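Local atomic coordinates of uncharacterized protein (Pseudomonas aeruginosa PAO1, PDB entry 4R1D), a protein that is the immunity protein Tli4, which forms a complex with the lipase effector Tle4 and probably protects the bacterium from its own type VI secretion toxin. Residues Y239-E244 with E283-W288; P174-E179 with P276-D281. All coordinates share one frame; numbering follows the deposited sequence.

Overall arrangement
Following the chain from the N terminus, the segments come as 174-179, 239-244, 276-281 and 283-288, so contacts 1 and 2 alternate and cross. Contact 2 closes a long loop of 96 residues, bringing the start of strand 176-183 to the loop that precedes helix 281-292. Contact 1 spans 38 residues and lays that same helix on strand 236-245. Strand 256-263 pairs with both of these strands, so the two contacts reach one sheet region, their centres about 9 Å apart. They also meet directly: Y239 OH lies 2.6 Å from D281 OD1, a probable hydrogen bond, and F278 CD1 lies 3.6 Å from A284 CA.

Contact 1 (Y239-E244 with E283-W288); sequences YTFMWE and EALELW
F241 and W288 lie at the middle of a helix-on-sheet packing, in which helix 281-292 rests on one face of strand 236-245. The axes of the two short segments approach to 10.8 Å, and their N-to-C directions differ by 27°, so helix and strand run roughly parallel. W288 has CG anti to its backbone N (chi1 169°), and one face of its indole receives F241, which meets it twice. F241 CB sits over the six-membered ring, 3.5 Å from that ring's centroid and close to the ring normal, which is CH-pi geometry. The phenyl ring turns an edge toward the five-membered ring, with centroids 5.0 Å apart and planes at 74°, a T-shaped pair. The next strand residue facing the helix, W243, adds its CB 3.6 Å from W288 CZ2, while its own indole leads away. Both indole N-H groups are satisfied outside the segments, W243 NE1 by H217 O and W288 NE1 by E226 OE1. One helical turn earlier, A284 CB touches two rings: it lies over one face of Y239, 4.2 Å from the ring centroid, and 4.1 Å from F241 CE2. The end of L285 reaches the F241 ring through CD2, 4.0 Å from CZ, the two side chains crossing at about a right angle. No hydrogen bond joins the segments; the contact is mainly apolar and aromatic, with A284 O also at the F241 ring edge, 3.8 Å from CE2. L228 and L261 of the neighbouring strands touch both F241 and W288 and extend the layer. Y239, F241 and W243 point CB toward helix 281-292, whereas M242 points away and, like T240, packs on the other chain, on W96 and I88 respectively. The arrangement is helix-on-sheet packing, a helix laid nearly along a strand with aromatic side chains interleaved between them.

Contact 2 (P174-E179 with P276-D281); sequences PGARFE and PAFKSD
F278 has CG anti to its carbonyl carbon and beside its backbone N (chi1 -66°), and although its CB does not point at the strand, the end of the ring comes nearer. CE2 is the atom that arrives, 4.0 Å from A176 CB, whose bond from the backbone does point toward the 276-281 loop. The ring lies oblique to that methyl. On the other segment, G175 adopts a positive phi of 97°, at which a CB would clash with the carbonyl oxygen of P174; glycine has none. This turn leads from P174 into strand 176-183. The P174 carbonyl oxygen meets A277 at 3.3 Å from CA and, measured to CB, also at 3.3 Å. The first is a CA-H...O contact, with an angle of 126° at the hydrogen, bent enough to count as weak. P174 CG in turn packs 3.7 Å from P276 O. The nearest pair of CA atoms, P174 and A277, is 4.9 Å apart, which shows how closely the two loops approach even though no conventional hydrogen bond joins the segments. H173, just before P174, supplies a polar tie: its ND1 hydrogen-bonds A277 O, and its ring stacks with F278. Beyond F278, S280 is the N-cap of helix 281-292, with OG bonded to E283 N. Further along the strand, R177 forms a salt bridge with E70 and E179 one with R97 of the other chain, E179 also pairing with R181 of its own. The chemistry here is van der Waals contact with weak CH...O attraction, which implies that the direct contact is weakly directional packing, to which the neighbouring H173 adds a hydrogen bond and a ring stack.

Contact 1 (Y239-E244 with E283-W288)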
# COMPACT_ATOMS: atom_id res chain seq x y z
N TYR B 239 -20.34 12.30 6.04
CA TYR B 239 -20.62 12.97 4.78
C TYR B 239 -19.59 12.55 3.75
O TYR B 239 -18.44 12.30 4.10
CB TYR B 239 -20.49 14.48 4.96
CG TYR B 239 -21.55 15.10 5.85
CD1 TYR B 239 -22.79 15.43 5.34
CD2 TYR B 239 -21.29 15.35 7.19
CE1 TYR B 239 -23.77 16.00 6.14
CE2 TYR B 239 -22.26 15.93 8.01
CZ TYR B 239 -23.49 16.25 7.48
OH TYR B 239 -24.46 16.83 8.27
N THR B 240 -20.01 12.48 2.50
CA THR B 240 -19.04 12.40 1.41
C THR B 240 -19.58 13.18 0.21
O THR B 240 -20.57 12.80 -0.40
CB THR B 240 -18.73 10.95 1.02
OG1 THR B 240 -18.20 10.26 2.16
CG2 THR B 240 -17.68 10.92 -0.08
N PHE B 241 -18.94 14.32 -0.05
CA PHE B 241 -19.33 15.23 -1.12
C PHE B 241 -18.25 15.15 -2.19
O PHE B 241 -17.06 15.28 -1.88
CB PHE B 241 -19.43 16.67 -0.62
CG PHE B 241 -20.52 16.90 0.39
CD1 PHE B 241 -21.38 15.88 0.76
CD2 PHE B 241 -20.68 18.15 0.97
CE1 PHE B 241 -22.39 16.09 1.70
CE2 PHE B 241 -21.68 18.38 1.91
CZ PHE B 241 -22.53 17.35 2.27
N MET B 242 -18.67 14.92 -3.43
CA MET B 242 -17.74 14.65 -4.54
C MET B 242 -18.07 15.54 -5.74
O MET B 242 -19.23 15.64 -6.12
CB MET B 242 -17.88 13.17 -4.94
CG MET B 242 -17.60 12.22 -3.79
SD MET B 242 -18.19 10.54 -4.06
CE MET B 242 -19.91 10.69 -3.56
N TRP B 243 -17.06 16.17 -6.34
CA TRP B 243 -17.25 17.09 -7.46
C TRP B 243 -16.10 16.88 -8.43
O TRP B 243 -14.95 16.77 -8.01
CB TRP B 243 -17.23 18.53 -6.94
CG TRP B 243 -17.47 19.63 -7.96
CD1 TRP B 243 -18.68 20.17 -8.31
CD2 TRP B 243 -16.47 20.36 -8.70
NE1 TRP B 243 -18.49 21.18 -9.22
CE2 TRP B 243 -17.15 21.31 -9.49
CE3 TRP B 243 -15.07 20.29 -8.78
CZ2 TRP B 243 -16.49 22.20 -10.35
CZ3 TRP B 243 -14.41 21.17 -9.64
CH2 TRP B 243 -15.12 22.11 -10.41
N GLU B 244 -16.40 16.81 -9.72
CA GLU B 244 -15.37 16.56 -10.70
C GLU B 244 -15.66 17.19 -12.04
O GLU B 244 -16.82 17.27 -12.48
CB GLU B 244 -15.17 15.05 -10.87
CG GLU B 244 -13.99 14.69 -11.77
CD GLU B 244 -13.64 13.21 -11.70
OE1 GLU B 244 -13.92 12.59 -10.65
OE2 GLU B 244 -13.09 12.68 -12.68
N GLU B 283 -25.86 23.26 6.90
CA GLU B 283 -24.59 23.92 7.16
C GLU B 283 -23.45 23.32 6.33
O GLU B 283 -22.63 24.04 5.78
CB GLU B 283 -24.24 23.88 8.64
CG GLU B 283 -22.94 24.60 8.97
CD GLU B 283 -22.62 24.60 10.45
OE1 GLU B 283 -22.20 23.55 10.98
OE2 GLU B 283 -22.78 25.66 11.09
N ALA B 284 -23.39 21.99 6.25
CA ALA B 284 -22.38 21.31 5.44
C ALA B 284 -22.48 21.68 3.96
O ALA B 284 -21.47 21.93 3.30
CB ALA B 284 -22.46 19.80 5.63
N LEU B 285 -23.69 21.70 3.43
CA LEU B 285 -23.91 22.02 2.03
C LEU B 285 -23.53 23.47 1.75
O LEU B 285 -23.01 23.78 0.68
CB LEU B 285 -25.37 21.79 1.65
CG LEU B 285 -25.80 20.32 1.62
CD1 LEU B 285 -27.33 20.20 1.59
CD2 LEU B 285 -25.17 19.64 0.42
N GLU B 286 -23.80 24.34 2.71
CA GLU B 286 -23.45 25.76 2.57
C GLU B 286 -21.94 25.95 2.42
O GLU B 286 -21.48 26.68 1.53
CB GLU B 286 -23.95 26.55 3.78
CG GLU B 286 -23.65 28.05 3.71
CD GLU B 286 -24.19 28.80 4.92
OE1 GLU B 286 -23.74 28.53 6.06
OE2 GLU B 286 -25.07 29.67 4.72
N LEU B 287 -21.18 25.31 3.30
CA LEU B 287 -19.73 25.39 3.25
C LEU B 287 -19.24 24.81 1.93
O LEU B 287 -18.46 25.42 1.22
CB LEU B 287 -19.10 24.68 4.45
CG LEU B 287 -17.56 24.75 4.53
CD1 LEU B 287 -17.07 26.19 4.64
CD2 LEU B 287 -17.02 23.89 5.67
N TRP B 288 -19.70 23.60 1.61
CA TRP B 288 -19.40 22.96 0.34
C TRP B 288 -19.64 23.88 -0.87
O TRP B 288 -18.74 24.12 -1.67
CB TRP B 288 -20.25 21.69 0.22
CG TRP B 288 -20.26 21.03 -1.13
CD1 TRP B 288 -21.28 21.05 -2.03
CD2 TRP B 288 -19.22 20.24 -1.71
NE1 TRP B 288 -20.94 20.31 -3.15
CE2 TRP B 288 -19.68 19.81 -2.97
CE3 TRP B 288 -17.94 19.85 -1.28
CZ2 TRP B 288 -18.90 18.99 -3.81
CZ3 TRP B 288 -17.17 19.05 -2.11
CH2 TRP B 288 -17.66 18.63 -3.37

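Contact 2 (P174-E179 with P276-D281)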
# COMPACT_ATOMS: atom_id res chain seq x y z
N PRO B 174 -14.76 19.78 13.39
CA PRO B 174 -13.91 18.63 13.72
C PRO B 174 -14.35 17.40 12.95
O PRO B 174 -15.54 17.07 12.92
CB PRO B 174 -14.16 18.42 15.22
CG PRO B 174 -15.47 19.09 15.49
CD PRO B 174 -15.49 20.27 14.57
N GLY B 175 -13.41 16.71 12.32
CA GLY B 175 -13.73 15.52 11.57
C GLY B 175 -13.89 15.77 10.08
O GLY B 175 -13.91 14.83 9.30
N ALA B 176 -14.03 17.04 9.68
CA ALA B 176 -14.18 17.36 8.27
C ALA B 176 -12.84 17.54 7.57
O ALA B 176 -11.89 18.09 8.13
CB ALA B 176 -15.02 18.62 8.09
N ARG B 177 -12.75 17.09 6.32
CA ARG B 177 -11.60 17.42 5.49
C ARG B 177 -12.07 17.73 4.08
O ARG B 177 -12.90 17.01 3.52
CB ARG B 177 -10.58 16.27 5.47
CG ARG B 177 -9.22 16.69 4.89
CD ARG B 177 -8.29 15.48 4.62
NE ARG B 177 -8.14 14.62 5.80
CZ ARG B 177 -7.39 14.92 6.86
NH1 ARG B 177 -6.72 16.07 6.89
NH2 ARG B 177 -7.33 14.08 7.89
N PHE B 178 -11.56 18.82 3.54
CA PHE B 178 -11.81 19.17 2.15
C PHE B 178 -10.54 18.93 1.35
O PHE B 178 -9.44 19.19 1.84
CB PHE B 178 -12.25 20.65 2.04
CG PHE B 178 -12.35 21.16 0.63
CD1 PHE B 178 -13.50 20.96 -0.12
CD2 PHE B 178 -11.29 21.83 0.04
CE1 PHE B 178 -13.59 21.43 -1.44
CE2 PHE B 178 -11.36 22.29 -1.26
CZ PHE B 178 -12.51 22.09 -2.01
N GLU B 179 -10.68 18.42 0.13
CA GLU B 179 -9.52 18.32 -0.76
C GLU B 179 -9.82 18.80 -2.17
O GLU B 179 -10.94 18.64 -2.68
CB GLU B 179 -8.93 16.91 -0.78
CG GLU B 179 -9.91 15.80 -1.03
CD GLU B 179 -9.24 14.60 -1.71
OE1 GLU B 179 -8.55 13.80 -1.02
OE2 GLU B 179 -9.41 14.48 -2.94
N PRO B 276 -19.93 16.73 16.76
CA PRO B 276 -20.45 16.84 15.39
C PRO B 276 -19.59 17.74 14.52
O PRO B 276 -19.15 18.79 14.97
CB PRO B 276 -21.82 17.49 15.59
CG PRO B 276 -22.16 17.27 17.03
CD PRO B 276 -20.86 17.28 17.75
N ALA B 277 -19.37 17.33 13.27
CA ALA B 277 -18.62 18.14 12.33
C ALA B 277 -19.43 19.37 11.97
O ALA B 277 -18.90 20.47 11.88
CB ALA B 277 -18.28 17.34 11.08
N PHE B 278 -20.73 19.18 11.77
CA PHE B 278 -21.62 20.26 11.34
C PHE B 278 -22.89 20.28 12.17
O PHE B 278 -23.31 19.24 12.68
CB PHE B 278 -21.98 20.09 9.86
CG PHE B 278 -20.81 20.25 8.93
CD1 PHE B 278 -20.46 21.50 8.44
CD2 PHE B 278 -20.07 19.15 8.54
CE1 PHE B 278 -19.39 21.66 7.58
CE2 PHE B 278 -18.99 19.29 7.69
CZ PHE B 278 -18.65 20.55 7.20
N LYS B 279 -23.49 21.45 12.26
CA LYS B 279 -24.75 21.63 12.99
C LYS B 279 -25.91 20.98 12.24
O LYS B 279 -26.91 20.60 12.85
CB LYS B 279 -25.04 23.12 13.20
CG LYS B 279 -23.92 23.88 13.91
CD LYS B 279 -24.19 25.38 13.90
CE LYS B 279 -23.02 26.17 14.49
NZ LYS B 279 -21.80 26.13 13.63
N SER B 280 -25.77 20.85 10.93
CA SER B 280 -26.84 20.31 10.10
C SER B 280 -26.33 20.03 8.69
O SER B 280 -25.27 20.53 8.29
CB SER B 280 -27.97 21.33 10.00
OG SER B 280 -27.55 22.47 9.27
N ASP B 281 -27.08 19.24 7.93
CA ASP B 281 -26.75 19.03 6.53
C ASP B 281 -26.74 20.36 5.79
O ASP B 281 -25.92 20.58 4.89
CB ASP B 281 -27.76 18.10 5.87
CG ASP B 281 -27.67 16.68 6.39
OD1 ASP B 281 -26.76 16.40 7.19
OD2 ASP B 281 -28.50 15.85 5.97